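Local coordinates for protein ATP:cob(I)alamin adenosyltransferase (Salmonella enterica subsp. enterica serovar Livingstone, PDB 5CX7) that probably converts cob(I)alamin to adenosylcobalamin, the cofactor of propanediol dehydratase, and binds heme through its C-terminal domain, at residues H15-L20 against T45-W50. Numbering follows the deposited sequence.
With HEM (protoporphyrin IX containing Fe), chain B.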
loop_
_atom_site.group_PDB
_atom_site.type_symbol
_atom_site.label_atom_id
_atom_site.label_comp_id
_atom_site.label_asym_id
_atom_site.label_seq_id
_atom_site.Cartn_x
_atom_site.Cartn_y
_atom_site.Cartn_z
ATOM N N HIS E 15 -35.737 -1.021 -5.251
ATOM C CA HIS E 15 -36.410 0.250 -5.164
ATOM C C HIS E 15 -35.751 1.237 -4.162
ATOM O O HIS E 15 -35.661 2.446 -4.394
ATOM C CB HIS E 15 -37.913 0.027 -4.798
ATOM C CG HIS E 15 -38.691 1.303 -4.655
ATOM N ND1 HIS E 15 -39.214 2.016 -5.723
ATOM C CD2 HIS E 15 -39.044 1.986 -3.544
ATOM C CE1 HIS E 15 -39.838 3.091 -5.276
ATOM N NE2 HIS E 15 -39.775 3.077 -3.960
ATOM N N ASP E 16 -35.408 0.769 -2.980
ATOM C CA ASP E 16 -34.696 1.639 -2.001
ATOM C C ASP E 16 -33.440 2.264 -2.612
ATOM O O ASP E 16 -33.185 3.433 -2.447
ATOM C CB ASP E 16 -34.256 0.860 -0.768
ATOM C CG ASP E 16 -35.417 0.396 0.111
ATOM O OD1 ASP E 16 -36.376 1.158 0.297
ATOM O OD2 ASP E 16 -35.272 -0.631 0.845
ATOM N N LEU E 17 -32.634 1.415 -3.222
ATOM C CA LEU E 17 -31.343 1.854 -3.795
ATOM C C LEU E 17 -31.579 2.852 -4.910
ATOM O O LEU E 17 -30.879 3.852 -5.022
ATOM C CB LEU E 17 -30.584 0.630 -4.355
ATOM C CG LEU E 17 -30.126 -0.389 -3.292
ATOM C CD1 LEU E 17 -29.623 -1.673 -3.955
ATOM C CD2 LEU E 17 -29.110 0.155 -2.313
ATOM N N HIS E 18 -32.519 2.519 -5.796
ATOM C CA HIS E 18 -32.836 3.329 -6.914
ATOM C C HIS E 18 -33.313 4.714 -6.488
ATOM O O HIS E 18 -32.875 5.693 -7.064
ATOM C CB HIS E 18 -33.865 2.620 -7.822
ATOM C CG HIS E 18 -33.976 3.251 -9.173
ATOM N ND1 HIS E 18 -34.947 4.184 -9.475
ATOM C CD2 HIS E 18 -33.209 3.133 -10.288
ATOM C CE1 HIS E 18 -34.790 4.613 -10.717
ATOM N NE2 HIS E 18 -33.757 3.987 -11.199
ATOM N N GLN E 19 -34.224 4.760 -5.538
ATOM C CA GLN E 19 -34.796 6.001 -5.036
ATOM C C GLN E 19 -33.807 6.836 -4.288
ATOM O O GLN E 19 -33.792 8.030 -4.474
ATOM C CB GLN E 19 -36.071 5.788 -4.182
ATOM C CG GLN E 19 -37.190 5.223 -5.023
ATOM C CD GLN E 19 -37.469 6.088 -6.254
ATOM O OE1 GLN E 19 -37.948 7.206 -6.102
ATOM N NE2 GLN E 19 -37.233 5.572 -7.454
ATOM N N LEU E 20 -32.953 6.204 -3.485
ATOM C CA LEU E 20 -31.902 6.934 -2.811
ATOM C C LEU E 20 -31.020 7.623 -3.811
ATOM O O LEU E 20 -30.726 8.817 -3.642
ATOM C CB LEU E 20 -31.021 6.014 -1.954
ATOM C CG LEU E 20 -31.553 5.570 -0.603
ATOM C CD1 LEU E 20 -30.724 4.429 -0.029
ATOM C CD2 LEU E 20 -31.628 6.724 0.375
ATOM N N THR E 45 -20.094 -3.408 1.969
ATOM C CA THR E 45 -19.810 -3.655 0.591
ATOM C C THR E 45 -20.421 -2.581 -0.268
ATOM O O THR E 45 -21.666 -2.331 -0.219
ATOM C CB THR E 45 -20.326 -5.037 0.148
ATOM O OG1 THR E 45 -19.735 -6.015 1.011
ATOM C CG2 THR E 45 -19.969 -5.381 -1.315
ATOM N N GLU E 46 -19.626 -2.038 -1.174
ATOM C CA GLU E 46 -20.142 -1.134 -2.217
ATOM C C GLU E 46 -21.278 -1.713 -2.994
ATOM O O GLU E 46 -21.105 -2.742 -3.652
ATOM C CB GLU E 46 -19.060 -0.751 -3.287
ATOM C CG GLU E 46 -18.223 0.295 -2.666
ATOM C CD GLU E 46 -17.249 1.038 -3.674
ATOM O OE1 GLU E 46 -15.981 1.273 -3.484
ATOM O OE2 GLU E 46 -17.848 1.388 -4.720
ATOM N N THR E 47 -22.392 -0.980 -3.048
ATOM C CA THR E 47 -23.582 -1.486 -3.692
ATOM C C THR E 47 -23.984 -0.614 -4.874
ATOM O O THR E 47 -24.353 -1.138 -5.914
ATOM C CB THR E 47 -24.716 -1.684 -2.655
ATOM O OG1 THR E 47 -24.235 -2.570 -1.654
ATOM C CG2 THR E 47 -25.963 -2.346 -3.318
ATOM N N VAL E 48 -23.916 0.702 -4.704
ATOM C CA VAL E 48 -24.160 1.622 -5.759
ATOM C C VAL E 48 -23.149 2.729 -5.713
ATOM O O VAL E 48 -22.871 3.245 -4.640
ATOM C CB VAL E 48 -25.568 2.310 -5.676
ATOM C CG1 VAL E 48 -25.846 3.199 -6.914
ATOM C CG2 VAL E 48 -26.671 1.295 -5.569
ATOM N N THR E 49 -22.654 3.114 -6.881
ATOM C CA THR E 49 -21.928 4.333 -7.001
ATOM C C THR E 49 -22.471 5.050 -8.219
ATOM O O THR E 49 -22.643 4.452 -9.256
ATOM C CB THR E 49 -20.380 4.097 -7.188
ATOM O OG1 THR E 49 -19.899 3.420 -6.045
ATOM C CG2 THR E 49 -19.622 5.432 -7.249
ATOM N N TRP E 50 -22.580 6.359 -8.125
ATOM C CA TRP E 50 -22.940 7.211 -9.259
ATOM C C TRP E 50 -22.235 8.521 -9.203
ATOM O O TRP E 50 -22.265 9.234 -8.222
ATOM C CB TRP E 50 -24.476 7.487 -9.233
ATOM C CG TRP E 50 -24.913 8.201 -10.453
ATOM C CD1 TRP E 50 -24.809 9.538 -10.704
ATOM C CD2 TRP E 50 -25.404 7.615 -11.649
ATOM N NE1 TRP E 50 -25.284 9.828 -11.963
ATOM C CE2 TRP E 50 -25.649 8.662 -12.566
ATOM C CE3 TRP E 50 -25.712 6.305 -12.027
ATOM C CZ2 TRP E 50 -26.178 8.439 -13.826
ATOM C CZ3 TRP E 50 -26.275 6.092 -13.300
ATOM C CH2 TRP E 50 -26.460 7.127 -14.175
HETATM C CHA HEM B . -36.252 3.759 -14.121
HETATM C CHB HEM B . -32.387 0.960 -13.157
HETATM C CHC HEM B . -30.141 5.020 -11.803
HETATM C CHD HEM B . -33.844 7.759 -13.187
HETATM C C1A HEM B . -35.414 2.709 -13.926
HETATM C C2A HEM B . -35.803 1.368 -14.052
HETATM C C3A HEM B . -34.717 0.585 -13.774
HETATM C C4A HEM B . -33.631 1.411 -13.499
HETATM C CMA HEM B . -34.669 -0.934 -13.756
HETATM C CAA HEM B . -37.194 0.842 -14.387
HETATM C CBA HEM B . -37.839 0.471 -13.027
HETATM C CGA HEM B . -39.328 0.709 -12.960
HETATM O O1A HEM B . -40.103 -0.278 -13.065
HETATM O O2A HEM B . -39.763 1.878 -12.780
HETATM C C1B HEM B . -31.412 1.831 -12.716
HETATM C C2B HEM B . -30.155 1.420 -12.269
HETATM C C3B HEM B . -29.509 2.556 -11.883
HETATM C C4B HEM B . -30.437 3.696 -12.089
HETATM C CMB HEM B . -29.691 -0.042 -12.257
HETATM C CAB HEM B . -28.123 2.536 -11.378
HETATM C CBB HEM B . -27.374 3.548 -11.010
HETATM C C1C HEM B . -30.941 6.126 -12.034
HETATM C C2C HEM B . -30.566 7.472 -11.742
HETATM C C3C HEM B . -31.653 8.260 -12.160
HETATM C C4C HEM B . -32.643 7.353 -12.678
HETATM C CMC HEM B . -29.249 7.953 -11.109
HETATM C CAC HEM B . -31.889 9.742 -12.136
HETATM C CBC HEM B . -31.060 10.663 -11.711
HETATM C C1D HEM B . -34.785 6.822 -13.552
HETATM C C2D HEM B . -36.082 7.333 -14.005
HETATM C C3D HEM B . -36.806 6.222 -14.259
HETATM C C4D HEM B . -35.903 5.069 -13.981
HETATM C CMD HEM B . -36.474 8.795 -14.147
HETATM C CAD HEM B . -38.242 6.195 -14.792
HETATM C CBD HEM B . -39.300 6.729 -13.822
HETATM C CGD HEM B . -40.211 5.650 -13.278
HETATM O O1D HEM B . -41.478 5.796 -13.318
HETATM O O2D HEM B . -39.696 4.630 -12.752
HETATM N NA HEM B . -34.066 2.718 -13.553
HETATM N NB HEM B . -31.527 3.153 -12.597
HETATM N NC HEM B . -32.213 6.073 -12.540
HETATM N ND HEM B . -34.717 5.461 -13.541
HETATM FE FE HEM B . -33.200 4.322 -13.069
#
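L17 of helix 14-31 meets T47 and V48 of strand 46-51 through aliphatic carbons alone. Its CD1 lies 3.8 Å from T47 CG2, with the two side chains crossing at about a right angle, while CB takes the nearer methyl of V48, CG2, at 4.2 Å. With CG anti to the carbonyl carbon (chi1 -66°), the L17 branch is directed to T47; the CB contact with V48 is set by the backbone. T47 and V48 both point at the helix, where a regular strand would put neighbours on opposite faces; both hydrogen-bond to the backbone of I39, and T47 has phi/psi -118/-43°, which fits a classic beta bulge in the antiparallel sheet of this HbpS-like domain. L17 and V48 also pack on I39.

The next residue, H18, leaves the helix away from the strand, and its NE2 binds the heme iron, FE, at 2.0 Å. H18 NE2 of a second subunit binds the same iron, giving bis-histidine ligation between chains. Although W50 and H18 do not touch, both meet the porphyrin: heme methyl CMC sits over the centre of one indole face of W50, and W50 CE3 approaches vinyl carbon CBB at 3.4 Å. W50 also packs on T21 and V25 of helix 14-31. Further out, V48, T49 and W50 pair antiparallel with a strand of that second subunit, continuing the sheet across the interface.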